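Local coordinates for protein choline dehydrogenase and related flavoproteins (Aspergillus oryzae, PDB 3Q9T) that oxidises formate with an 8-formyl-FAD cofactor, as a formate oxidase of the glucose-methanol-choline oxidoreductase family, at residues P47-P52 with S61-A66; G87-L90 with S94-N97; D57-K62 with L96-W101. All coordinates share one frame; numbering follows the deposited sequence.

In the fold
Followed from the N terminus, the chain leaves the short helix 47-50, runs through a loop and returns at 61-66, where contact 1 closes a small loop against that helix. Contact 3 starts inside this loop, at 57-62, so contacts 1 and 3 interlock, sharing S61 and K62. The chain then makes strands 67-74, 77-81 and 83-84 before 87-90, which contact 2 folds onto 94-97 across a turn of three residues. Contact 2 lies late in the span that contact 3 closes, and the two share L96 and N97. Y63 of contact 1 hydrogen-bonds through its backbone to K88 of contact 2, and all three contacts reach the FAD cofactor.

Contact 1 of 3, residues P47-P52 with S61-A66; sequences PEITTP and SKYDWA. With FAY ([(2R,3S,4R,5R)-5-(6-amino-9H-purin-9-yl)-3,4-dihydroxytetrahydrofuran-2-yl]methyl (2R,3S,4S)-5-(8-formyl-7-methyl-2,4-dioxo-3,4-dihydrobenzo[g]pteridin-10(2H)-yl)-2,3,4-trihydroxypentyl dihydrogen diphosphate), chain D.
A CH-pi contact between I49 and Y63, accompanied by a water bridge from E48, joins the short helix 47-50 to the loop that leads into strand 67-74. The CD1 methyl of I49 stands over the middle of the Y63 ring, 4.2 Å from its centroid and only 10° off the ring normal. An extended isoleucine branch carries the methyl out to that face, while CG of K62 covers the opposite one, so the ring is held between two aliphatic groups. E48 comes instead to the ring edge: its OE2 lies 3.9 Å from CE2 of Y63, with carboxylate and ring planes 53° apart. No direct bond links the two polar ends. A water, in the plane of the ring, donates to E48 OE2 at 3.0 Å and sits 2.7 Å from Y63 OH; the bend of the glutamate chain, chi2 89°, brings OE2 to it.

The ring is presented by a type I beta turn from S61 to D64. An ST turn reinforces it, with Y63 N donating to S61 OG at 3.2 Å, and an Asx turn begins on its last residue, D64, A66 N meeting D64 OD1 at 2.6 Å from above the carboxylate plane. D64 is further bound by R86 N through OD1 and by T85 OG1 and N60 N through OD2. Within this Asx turn, W65 turns the NE1 edge of its indole to the FAD cofactor: its NE1 makes a weak hydrogen bond of 3.1 Å to the ribose hydroxyl O2B, which lies in the indole plane. K88 adds a cation-pi contact to the same indole.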
# COMPACT_ATOMS: atom_id res chain seq x y z
N PRO A 47 18.33 -16.46 -21.76
CA PRO A 47 19.52 -15.91 -21.10
C PRO A 47 19.24 -15.33 -19.71
O PRO A 47 19.96 -15.66 -18.78
CB PRO A 47 19.97 -14.80 -22.06
CG PRO A 47 19.50 -15.27 -23.41
CD PRO A 47 18.20 -16.00 -23.16
N GLU A 48 18.22 -14.49 -19.58
CA GLU A 48 17.88 -13.89 -18.30
C GLU A 48 17.58 -14.94 -17.23
O GLU A 48 17.73 -14.69 -16.04
CB GLU A 48 16.69 -12.93 -18.44
CG GLU A 48 16.67 -12.13 -19.71
CD GLU A 48 15.93 -12.85 -20.83
OE1 GLU A 48 16.60 -13.50 -21.67
OE2 GLU A 48 14.68 -12.77 -20.87
N ILE A 49 17.13 -16.12 -17.64
CA ILE A 49 16.93 -17.19 -16.66
C ILE A 49 18.24 -17.90 -16.32
O ILE A 49 18.53 -18.15 -15.14
CB ILE A 49 15.88 -18.22 -17.14
CG1 ILE A 49 14.47 -17.64 -16.98
CG2 ILE A 49 15.98 -19.52 -16.34
CD1 ILE A 49 13.36 -18.48 -17.61
N THR A 50 19.04 -18.20 -17.35
CA THR A 50 20.23 -19.03 -17.12
C THR A 50 21.41 -18.25 -16.55
O THR A 50 22.33 -18.84 -15.95
CB THR A 50 20.66 -19.80 -18.38
OG1 THR A 50 20.95 -18.87 -19.44
CG2 THR A 50 19.54 -20.74 -18.82
N THR A 51 21.37 -16.94 -16.72
CA THR A 51 22.44 -16.03 -16.29
C THR A 51 22.23 -15.48 -14.88
O THR A 51 21.35 -14.66 -14.67
CB THR A 51 22.48 -14.82 -17.21
OG1 THR A 51 22.60 -15.27 -18.57
CG2 THR A 51 23.64 -13.91 -16.83
N PRO A 52 23.05 -15.93 -13.92
CA PRO A 52 22.75 -15.58 -12.52
C PRO A 52 22.68 -14.09 -12.23
O PRO A 52 21.92 -13.70 -11.33
CB PRO A 52 23.88 -16.24 -11.73
CG PRO A 52 24.29 -17.40 -12.59
CD PRO A 52 24.14 -16.91 -14.02
N SER A 61 8.99 -9.38 -15.14
CA SER A 61 9.17 -9.87 -16.51
C SER A 61 8.04 -10.83 -16.85
O SER A 61 7.16 -11.08 -16.03
CB SER A 61 10.52 -10.57 -16.68
OG SER A 61 10.54 -11.81 -15.99
N LYS A 62 8.08 -11.39 -18.05
CA LYS A 62 7.04 -12.34 -18.44
C LYS A 62 7.10 -13.62 -17.60
O LYS A 62 6.14 -14.38 -17.56
CB LYS A 62 7.11 -12.68 -19.93
CG LYS A 62 8.30 -13.54 -20.32
CD LYS A 62 8.15 -14.05 -21.76
CE LYS A 62 7.02 -15.07 -21.88
NZ LYS A 62 7.16 -15.96 -23.08
N TYR A 63 8.23 -13.85 -16.92
CA TYR A 63 8.40 -15.06 -16.12
C TYR A 63 7.99 -14.88 -14.65
O TYR A 63 8.28 -15.71 -13.80
CB TYR A 63 9.85 -15.58 -16.25
CG TYR A 63 10.26 -15.62 -17.71
CD1 TYR A 63 9.65 -16.51 -18.59
CD2 TYR A 63 11.19 -14.72 -18.23
CE1 TYR A 63 9.97 -16.53 -19.91
CE2 TYR A 63 11.53 -14.73 -19.55
CZ TYR A 63 10.91 -15.65 -20.40
OH TYR A 63 11.21 -15.70 -21.72
N ASP A 64 7.27 -13.79 -14.38
CA ASP A 64 6.86 -13.46 -13.02
C ASP A 64 5.33 -13.33 -12.91
O ASP A 64 4.74 -12.45 -13.53
CB ASP A 64 7.53 -12.15 -12.59
CG ASP A 64 7.21 -11.77 -11.16
OD1 ASP A 64 6.42 -12.48 -10.51
OD2 ASP A 64 7.76 -10.74 -10.70
N TRP A 65 4.72 -14.17 -12.08
CA TRP A 65 3.31 -14.04 -11.74
C TRP A 65 2.98 -12.61 -11.31
O TRP A 65 1.91 -12.11 -11.60
CB TRP A 65 2.89 -15.03 -10.65
CG TRP A 65 2.87 -16.47 -11.11
CD1 TRP A 65 3.87 -17.40 -10.99
CD2 TRP A 65 1.78 -17.13 -11.76
NE1 TRP A 65 3.47 -18.60 -11.53
CE2 TRP A 65 2.20 -18.46 -12.02
CE3 TRP A 65 0.50 -16.74 -12.16
CZ2 TRP A 65 1.38 -19.40 -12.65
CZ3 TRP A 65 -0.32 -17.67 -12.79
CH2 TRP A 65 0.12 -18.98 -13.02
N ALA A 66 3.91 -11.99 -10.61
CA ALA A 66 3.81 -10.59 -10.21
C ALA A 66 2.52 -10.32 -9.44
O ALA A 66 1.79 -9.38 -9.74
CB ALA A 66 3.94 -9.66 -11.44
P FAY D . 7.69 -24.34 -4.97
N1 FAY D . 15.00 -19.54 -1.68
C2 FAY D . 16.34 -19.85 -1.47
O2 FAY D . 16.65 -20.91 -0.94
N3 FAY D . 17.30 -19.25 -2.25
C4 FAY D . 17.04 -18.00 -2.77
O4 FAY D . 17.98 -17.18 -2.79
N5 FAY D . 15.40 -16.44 -3.52
C6 FAY D . 13.89 -15.13 -4.75
C7 FAY D . 12.65 -14.92 -5.33
C8 FAY D . 11.63 -15.86 -5.14
O8 FAY D . 9.56 -16.60 -5.94
C9 FAY D . 11.92 -17.05 -4.47
PA FAY D . 7.20 -22.86 -7.33
C1' FAY D . 12.34 -19.45 -2.81
C10 FAY D . 14.65 -18.43 -2.41
N10 FAY D . 13.37 -18.32 -2.96
N1A FAY D . -1.76 -23.37 -13.59
O1A FAY D . 6.74 -21.46 -7.53
C1B FAY D . 3.07 -23.25 -11.55
O1P FAY D . 7.89 -25.65 -5.68
C2' FAY D . 12.54 -20.56 -3.87
O2' FAY D . 12.75 -19.94 -5.09
C2A FAY D . -0.62 -23.97 -14.08
O2A FAY D . 8.66 -23.06 -7.55
C2B FAY D . 4.01 -22.06 -11.47
O2B FAY D . 4.20 -21.42 -12.72
O2P FAY D . 6.94 -24.54 -3.67
C3' FAY D . 11.52 -21.73 -4.06
O3' FAY D . 11.27 -22.12 -5.41
N3A FAY D . 0.59 -23.84 -13.42
C3B FAY D . 5.29 -22.72 -10.99
O3B FAY D . 5.95 -23.27 -12.10
O3P FAY D . 6.78 -23.36 -5.87
C4' FAY D . 10.18 -21.54 -3.40
O4' FAY D . 10.46 -21.16 -2.05
C4A FAY D . 0.65 -23.12 -12.27
C4B FAY D . 4.80 -23.87 -10.14
O4B FAY D . 3.43 -24.05 -10.44
C4X FAY D . 15.69 -17.60 -2.85
C5' FAY D . 9.34 -22.84 -3.47
O5' FAY D . 9.08 -23.50 -4.71
C5A FAY D . -0.49 -22.52 -11.75
C5B FAY D . 5.02 -23.60 -8.67
O5B FAY D . 6.38 -23.80 -8.38
C5X FAY D . 14.09 -16.21 -3.90
C6A FAY D . -1.71 -22.64 -12.41
N6A FAY D . -2.78 -21.97 -11.97
N7A FAY D . -0.14 -21.88 -10.61
C7M FAY D . 12.39 -13.58 -5.99
C8A FAY D . 1.18 -22.07 -10.39
C8M FAY D . 10.48 -15.82 -6.06
C9A FAY D . 13.13 -17.23 -3.80
N9A FAY D . 1.68 -22.83 -11.41
O HOH W 1 12.57 -13.66 -22.82

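Contact 2 of 3, residues G87-L90 with S94-N97; sequences GKTL and SSLN. With FAY ([(2R,3S,4R,5R)-5-(6-amino-9H-purin-9-yl)-3,4-dihydroxytetrahydrofuran-2-yl]methyl (2R,3S,4S)-5-(8-formyl-7-methyl-2,4-dioxo-3,4-dihydrobenzo[g]pteridin-10(2H)-yl)-2,3,4-trihydroxypentyl dihydrogen diphosphate), chain D.
L90 O is gripped by two hydroxyls, one from each side of this contact. S95 OG donates to it across the turn at 2.9 Å, in the carbonyl plane and on a lone pair, with a C=O...donor angle of 137°. T89 OG1 supplies the second bond at 3.1 Å, tilted 25° from that plane. With the threonine hydroxyl turned this way, its CG2 methyl falls between the backbone N and the carbonyl carbon and packs against CB of S95, 3.6 Å away. One hydrogen bond and one methyl contact thus hold the buried S95, while the second hydroxyl grips L90 O.

These residues belong to the N-terminal glucose-methanol-choline family region, where a loop rich in glycine and serine wraps the FAD. Its tight return is also packed at G87, which has no side chain and lets L96 lie directly on its backbone: CG of L96 is 3.7 Å from G87 CA. The same leucine has its CD1 3.7 Å from G87 N, yet this methyl comes closer still to the cofactor, 3.4 Å from C8M, the carbon of the 8-formyl group. L96 therefore wedges between the peptide and the modified edge of the flavin. One residue on, N97 points its amide at the ribityl chain, ND2 donating to O2' of the FAD at 3.0 Å with an N-H...acceptor angle of 153°. Q555 OE1 is a second acceptor for ND2, which ties the amide to the start of helix 555-572. S93 OG, from the bend between the two segments, bonds G87 N.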
# COMPACT_ATOMS: atom_id res chain seq x y z
N GLY A 87 7.90 -17.53 -9.70
CA GLY A 87 8.27 -18.00 -11.03
C GLY A 87 7.10 -18.55 -11.84
O GLY A 87 6.32 -19.37 -11.37
N LYS A 88 6.98 -18.07 -13.07
CA LYS A 88 5.98 -18.55 -14.02
C LYS A 88 6.74 -19.04 -15.25
O LYS A 88 7.07 -18.26 -16.15
CB LYS A 88 5.00 -17.42 -14.39
CG LYS A 88 3.75 -17.89 -15.06
CD LYS A 88 2.82 -16.73 -15.36
CE LYS A 88 1.78 -17.15 -16.39
NZ LYS A 88 0.81 -16.06 -16.66
N THR A 89 7.02 -20.35 -15.24
CA THR A 89 7.97 -20.98 -16.15
C THR A 89 8.32 -22.34 -15.60
O THR A 89 8.28 -22.55 -14.39
CB THR A 89 9.28 -20.18 -16.29
OG1 THR A 89 10.22 -20.94 -17.08
CG2 THR A 89 9.91 -19.90 -14.93
N LEU A 90 8.65 -23.28 -16.48
CA LEU A 90 9.13 -24.58 -16.00
C LEU A 90 10.25 -24.25 -15.02
O LEU A 90 11.07 -23.35 -15.28
CB LEU A 90 9.67 -25.43 -17.16
CG LEU A 90 10.03 -26.87 -16.78
CD1 LEU A 90 8.80 -27.65 -16.29
CD2 LEU A 90 10.66 -27.59 -17.96
N SER A 94 12.37 -21.56 -8.76
CA SER A 94 13.79 -21.92 -8.86
C SER A 94 14.43 -21.37 -10.15
O SER A 94 15.65 -21.36 -10.32
CB SER A 94 14.00 -23.44 -8.76
OG SER A 94 13.69 -24.09 -9.98
N SER A 95 13.59 -20.91 -11.07
CA SER A 95 14.05 -20.26 -12.29
C SER A 95 14.25 -18.75 -12.18
O SER A 95 14.79 -18.12 -13.10
CB SER A 95 13.08 -20.53 -13.43
OG SER A 95 13.17 -21.87 -13.85
N LEU A 96 13.80 -18.14 -11.09
CA LEU A 96 14.06 -16.71 -10.92
C LEU A 96 14.59 -16.30 -9.54
O LEU A 96 14.67 -15.10 -9.25
CB LEU A 96 12.86 -15.84 -11.35
CG LEU A 96 11.44 -16.06 -10.83
CD1 LEU A 96 11.36 -16.27 -9.32
CD2 LEU A 96 10.49 -14.93 -11.29
N ASN A 97 14.95 -17.28 -8.71
CA ASN A 97 15.38 -17.00 -7.33
C ASN A 97 16.83 -16.56 -7.21
O ASN A 97 17.52 -16.44 -8.23
CB ASN A 97 15.02 -18.17 -6.37
CG ASN A 97 15.98 -19.37 -6.49
OD1 ASN A 97 17.05 -19.28 -7.10
ND2 ASN A 97 15.60 -20.49 -5.88
P FAY D . 7.69 -24.34 -4.97
N1 FAY D . 15.00 -19.54 -1.68
C2 FAY D . 16.34 -19.85 -1.47
O2 FAY D . 16.65 -20.91 -0.94
N3 FAY D . 17.30 -19.25 -2.25
C4 FAY D . 17.04 -18.00 -2.77
O4 FAY D . 17.98 -17.18 -2.79
N5 FAY D . 15.40 -16.44 -3.52
C6 FAY D . 13.89 -15.13 -4.75
C7 FAY D . 12.65 -14.92 -5.33
C8 FAY D . 11.63 -15.86 -5.14
O8 FAY D . 9.56 -16.60 -5.94
C9 FAY D . 11.92 -17.05 -4.47
PA FAY D . 7.20 -22.86 -7.33
C1' FAY D . 12.34 -19.45 -2.81
C10 FAY D . 14.65 -18.43 -2.41
N10 FAY D . 13.37 -18.32 -2.96
N1A FAY D . -1.76 -23.37 -13.59
O1A FAY D . 6.74 -21.46 -7.53
C1B FAY D . 3.07 -23.25 -11.55
O1P FAY D . 7.89 -25.65 -5.68
C2' FAY D . 12.54 -20.56 -3.87
O2' FAY D . 12.75 -19.94 -5.09
C2A FAY D . -0.62 -23.97 -14.08
O2A FAY D . 8.66 -23.06 -7.55
C2B FAY D . 4.01 -22.06 -11.47
O2B FAY D . 4.20 -21.42 -12.72
O2P FAY D . 6.94 -24.54 -3.67
C3' FAY D . 11.52 -21.73 -4.06
O3' FAY D . 11.27 -22.12 -5.41
N3A FAY D . 0.59 -23.84 -13.42
C3B FAY D . 5.29 -22.72 -10.99
O3B FAY D . 5.95 -23.27 -12.10
O3P FAY D . 6.78 -23.36 -5.87
C4' FAY D . 10.18 -21.54 -3.40
O4' FAY D . 10.46 -21.16 -2.05
C4A FAY D . 0.65 -23.12 -12.27
C4B FAY D . 4.80 -23.87 -10.14
O4B FAY D . 3.43 -24.05 -10.44
C4X FAY D . 15.69 -17.60 -2.85
C5' FAY D . 9.34 -22.84 -3.47
O5' FAY D . 9.08 -23.50 -4.71
C5A FAY D . -0.49 -22.52 -11.75
C5B FAY D . 5.02 -23.60 -8.67
O5B FAY D . 6.38 -23.80 -8.38
C5X FAY D . 14.09 -16.21 -3.90
C6A FAY D . -1.71 -22.64 -12.41
N6A FAY D . -2.78 -21.97 -11.97
N7A FAY D . -0.14 -21.88 -10.61
C7M FAY D . 12.39 -13.58 -5.99
C8A FAY D . 1.18 -22.07 -10.39
C8M FAY D . 10.48 -15.82 -6.06
C9A FAY D . 13.13 -17.23 -3.80
N9A FAY D . 1.68 -22.83 -11.41

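Contact 3 of 3, residues D57-K62 with L96-W101; sequences DLRNSK and LNYFTW. With FAY ([(2R,3S,4R,5R)-5-(6-amino-9H-purin-9-yl)-3,4-dihydroxytetrahydrofuran-2-yl]methyl (2R,3S,4S)-5-(8-formyl-7-methyl-2,4-dioxo-3,4-dihydrobenzo[g]pteridin-10(2H)-yl)-2,3,4-trihydroxypentyl dihydrogen diphosphate), chain D.
L58 and L96 form the tight half of this contact, R59 and Y98 the loose one. CD1 of L58 presses on CB of L96 at 3.4 Å, closer than carbons usually pack; CG of L58 is turned beside its own backbone N (chi1 -66°), and an extended second torsion sends CD1 forward to the other segment. On the partly exposed side, R59 merely brings its CG to within 3.8 Å of Y98 OH, crossing the tyrosine at about a right angle, with its guanidinium plane 65° from the ring.

In the type II beta turn from L58 to S61, L58 O accepts from S61 OG at 2.7 Å and from S61 N, both on the same face of its plane. Across from it, the segment leading to strand 100-101 lines the flavin site. An Asx turn, F99 N to N97 OD1 at 3.1 Å, shapes the backbone here. One face of the Y98 ring lies against the flavin, with C6 3.7 Å above it and offset toward the rim. Beyond, N3 of the flavin donates to T100 O at 3.0 Å, a carbonyl that Q555 NE2 also binds.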
# COMPACT_ATOMS: atom_id res chain seq x y z
N ASP A 57 16.47 -8.77 -12.47
CA ASP A 57 15.76 -8.24 -13.62
C ASP A 57 14.54 -9.07 -14.00
O ASP A 57 13.73 -8.62 -14.79
CB ASP A 57 16.68 -8.17 -14.84
CG ASP A 57 17.82 -7.18 -14.67
OD1 ASP A 57 17.61 -6.12 -14.04
OD2 ASP A 57 18.93 -7.46 -15.19
N LEU A 58 14.42 -10.29 -13.47
CA LEU A 58 13.26 -11.14 -13.77
C LEU A 58 11.97 -10.71 -13.05
O LEU A 58 10.88 -11.18 -13.39
CB LEU A 58 13.54 -12.62 -13.45
CG LEU A 58 14.60 -13.32 -14.30
CD1 LEU A 58 14.99 -14.64 -13.65
CD2 LEU A 58 14.13 -13.52 -15.74
N ARG A 59 12.09 -9.83 -12.06
CA ARG A 59 10.92 -9.24 -11.43
C ARG A 59 10.15 -8.43 -12.46
O ARG A 59 10.73 -7.69 -13.25
CB ARG A 59 11.31 -8.34 -10.25
CG ARG A 59 11.85 -9.08 -9.02
CD ARG A 59 11.68 -8.24 -7.72
NE ARG A 59 11.95 -6.85 -8.01
CZ ARG A 59 11.21 -5.82 -7.60
NH1 ARG A 59 10.13 -6.00 -6.85
NH2 ARG A 59 11.57 -4.60 -7.96
N ASN A 60 8.83 -8.57 -12.46
CA ASN A 60 7.97 -7.93 -13.46
C ASN A 60 8.12 -8.40 -14.90
O ASN A 60 7.44 -7.89 -15.79
CB ASN A 60 8.09 -6.41 -13.39
CG ASN A 60 7.40 -5.86 -12.17
OD1 ASN A 60 6.23 -6.14 -11.93
ND2 ASN A 60 8.13 -5.09 -11.36
N SER A 61 8.99 -9.38 -15.14
CA SER A 61 9.17 -9.87 -16.51
C SER A 61 8.04 -10.83 -16.85
O SER A 61 7.16 -11.08 -16.03
CB SER A 61 10.52 -10.57 -16.68
OG SER A 61 10.54 -11.81 -15.99
N LYS A 62 8.08 -11.39 -18.05
CA LYS A 62 7.04 -12.34 -18.44
C LYS A 62 7.10 -13.62 -17.60
O LYS A 62 6.14 -14.38 -17.56
CB LYS A 62 7.11 -12.68 -19.93
CG LYS A 62 8.30 -13.54 -20.32
CD LYS A 62 8.15 -14.05 -21.76
CE LYS A 62 7.02 -15.07 -21.88
NZ LYS A 62 7.16 -15.96 -23.08
N LEU A 96 13.80 -18.14 -11.09
CA LEU A 96 14.06 -16.71 -10.92
C LEU A 96 14.59 -16.30 -9.54
O LEU A 96 14.67 -15.10 -9.25
CB LEU A 96 12.86 -15.84 -11.35
CG LEU A 96 11.44 -16.06 -10.83
CD1 LEU A 96 11.36 -16.27 -9.32
CD2 LEU A 96 10.49 -14.93 -11.29
N ASN A 97 14.95 -17.28 -8.71
CA ASN A 97 15.38 -17.00 -7.33
C ASN A 97 16.83 -16.56 -7.21
O ASN A 97 17.52 -16.44 -8.23
CB ASN A 97 15.02 -18.17 -6.37
CG ASN A 97 15.98 -19.37 -6.49
OD1 ASN A 97 17.05 -19.28 -7.10
ND2 ASN A 97 15.60 -20.49 -5.88
N TYR A 98 17.29 -16.27 -5.99
CA TYR A 98 18.65 -15.73 -5.80
C TYR A 98 19.66 -16.76 -5.23
O TYR A 98 20.61 -16.42 -4.51
CB TYR A 98 18.61 -14.39 -5.03
CG TYR A 98 17.59 -13.45 -5.63
CD1 TYR A 98 16.74 -12.70 -4.83
CD2 TYR A 98 17.45 -13.35 -7.02
CE1 TYR A 98 15.78 -11.86 -5.38
CE2 TYR A 98 16.49 -12.52 -7.59
CZ TYR A 98 15.66 -11.78 -6.76
OH TYR A 98 14.69 -10.96 -7.30
N PHE A 99 19.41 -18.02 -5.57
CA PHE A 99 20.44 -19.06 -5.63
C PHE A 99 20.89 -19.68 -4.33
O PHE A 99 21.31 -20.84 -4.33
CB PHE A 99 21.66 -18.54 -6.40
CG PHE A 99 21.32 -17.87 -7.67
CD1 PHE A 99 20.89 -18.61 -8.77
CD2 PHE A 99 21.42 -16.49 -7.78
CE1 PHE A 99 20.58 -17.98 -9.98
CE2 PHE A 99 21.10 -15.86 -8.99
CZ PHE A 99 20.67 -16.62 -10.08
N THR A 100 20.83 -18.93 -3.23
CA THR A 100 21.36 -19.42 -1.96
C THR A 100 20.80 -20.79 -1.59
O THR A 100 19.61 -21.07 -1.76
CB THR A 100 21.14 -18.45 -0.80
OG1 THR A 100 21.34 -17.10 -1.25
CG2 THR A 100 22.14 -18.75 0.31
N TRP A 101 21.69 -21.65 -1.11
CA TRP A 101 21.36 -23.03 -0.80
C TRP A 101 21.79 -23.30 0.61
O TRP A 101 22.98 -23.44 0.89
CB TRP A 101 22.10 -23.95 -1.76
CG TRP A 101 21.83 -25.42 -1.56
CD1 TRP A 101 22.54 -26.28 -0.77
CD2 TRP A 101 20.81 -26.21 -2.19
NE1 TRP A 101 22.02 -27.55 -0.87
CE2 TRP A 101 20.96 -27.54 -1.74
CE3 TRP A 101 19.78 -25.92 -3.10
CZ2 TRP A 101 20.13 -28.57 -2.15
CZ3 TRP A 101 18.95 -26.94 -3.51
CH2 TRP A 101 19.13 -28.26 -3.03
P FAY D . 7.69 -24.34 -4.97
N1 FAY D . 15.00 -19.54 -1.68
C2 FAY D . 16.34 -19.85 -1.47
O2 FAY D . 16.65 -20.91 -0.94
N3 FAY D . 17.30 -19.25 -2.25
C4 FAY D . 17.04 -18.00 -2.77
O4 FAY D . 17.98 -17.18 -2.79
N5 FAY D . 15.40 -16.44 -3.52
C6 FAY D . 13.89 -15.13 -4.75
C7 FAY D . 12.65 -14.92 -5.33
C8 FAY D . 11.63 -15.86 -5.14
O8 FAY D . 9.56 -16.60 -5.94
C9 FAY D . 11.92 -17.05 -4.47
PA FAY D . 7.20 -22.86 -7.33
C1' FAY D . 12.34 -19.45 -2.81
C10 FAY D . 14.65 -18.43 -2.41
N10 FAY D . 13.37 -18.32 -2.96
N1A FAY D . -1.76 -23.37 -13.59
O1A FAY D . 6.74 -21.46 -7.53
C1B FAY D . 3.07 -23.25 -11.55
O1P FAY D . 7.89 -25.65 -5.68
C2' FAY D . 12.54 -20.56 -3.87
O2' FAY D . 12.75 -19.94 -5.09
C2A FAY D . -0.62 -23.97 -14.08
O2A FAY D . 8.66 -23.06 -7.55
C2B FAY D . 4.01 -22.06 -11.47
O2B FAY D . 4.20 -21.42 -12.72
O2P FAY D . 6.94 -24.54 -3.67
C3' FAY D . 11.52 -21.73 -4.06
O3' FAY D . 11.27 -22.12 -5.41
N3A FAY D . 0.59 -23.84 -13.42
C3B FAY D . 5.29 -22.72 -10.99
O3B FAY D . 5.95 -23.27 -12.10
O3P FAY D . 6.78 -23.36 -5.87
C4' FAY D . 10.18 -21.54 -3.40
O4' FAY D . 10.46 -21.16 -2.05
C4A FAY D . 0.65 -23.12 -12.27
C4B FAY D . 4.80 -23.87 -10.14
O4B FAY D . 3.43 -24.05 -10.44
C4X FAY D . 15.69 -17.60 -2.85
C5' FAY D . 9.34 -22.84 -3.47
O5' FAY D . 9.08 -23.50 -4.71
C5A FAY D . -0.49 -22.52 -11.75
C5B FAY D . 5.02 -23.60 -8.67
O5B FAY D . 6.38 -23.80 -8.38
C5X FAY D . 14.09 -16.21 -3.90
C6A FAY D . -1.71 -22.64 -12.41
N6A FAY D . -2.78 -21.97 -11.97
N7A FAY D . -0.14 -21.88 -10.61
C7M FAY D . 12.39 -13.58 -5.99
C8A FAY D . 1.18 -22.07 -10.39
C8M FAY D . 10.48 -15.82 -6.06
C9A FAY D . 13.13 -17.23 -3.80
N9A FAY D . 1.68 -22.83 -11.41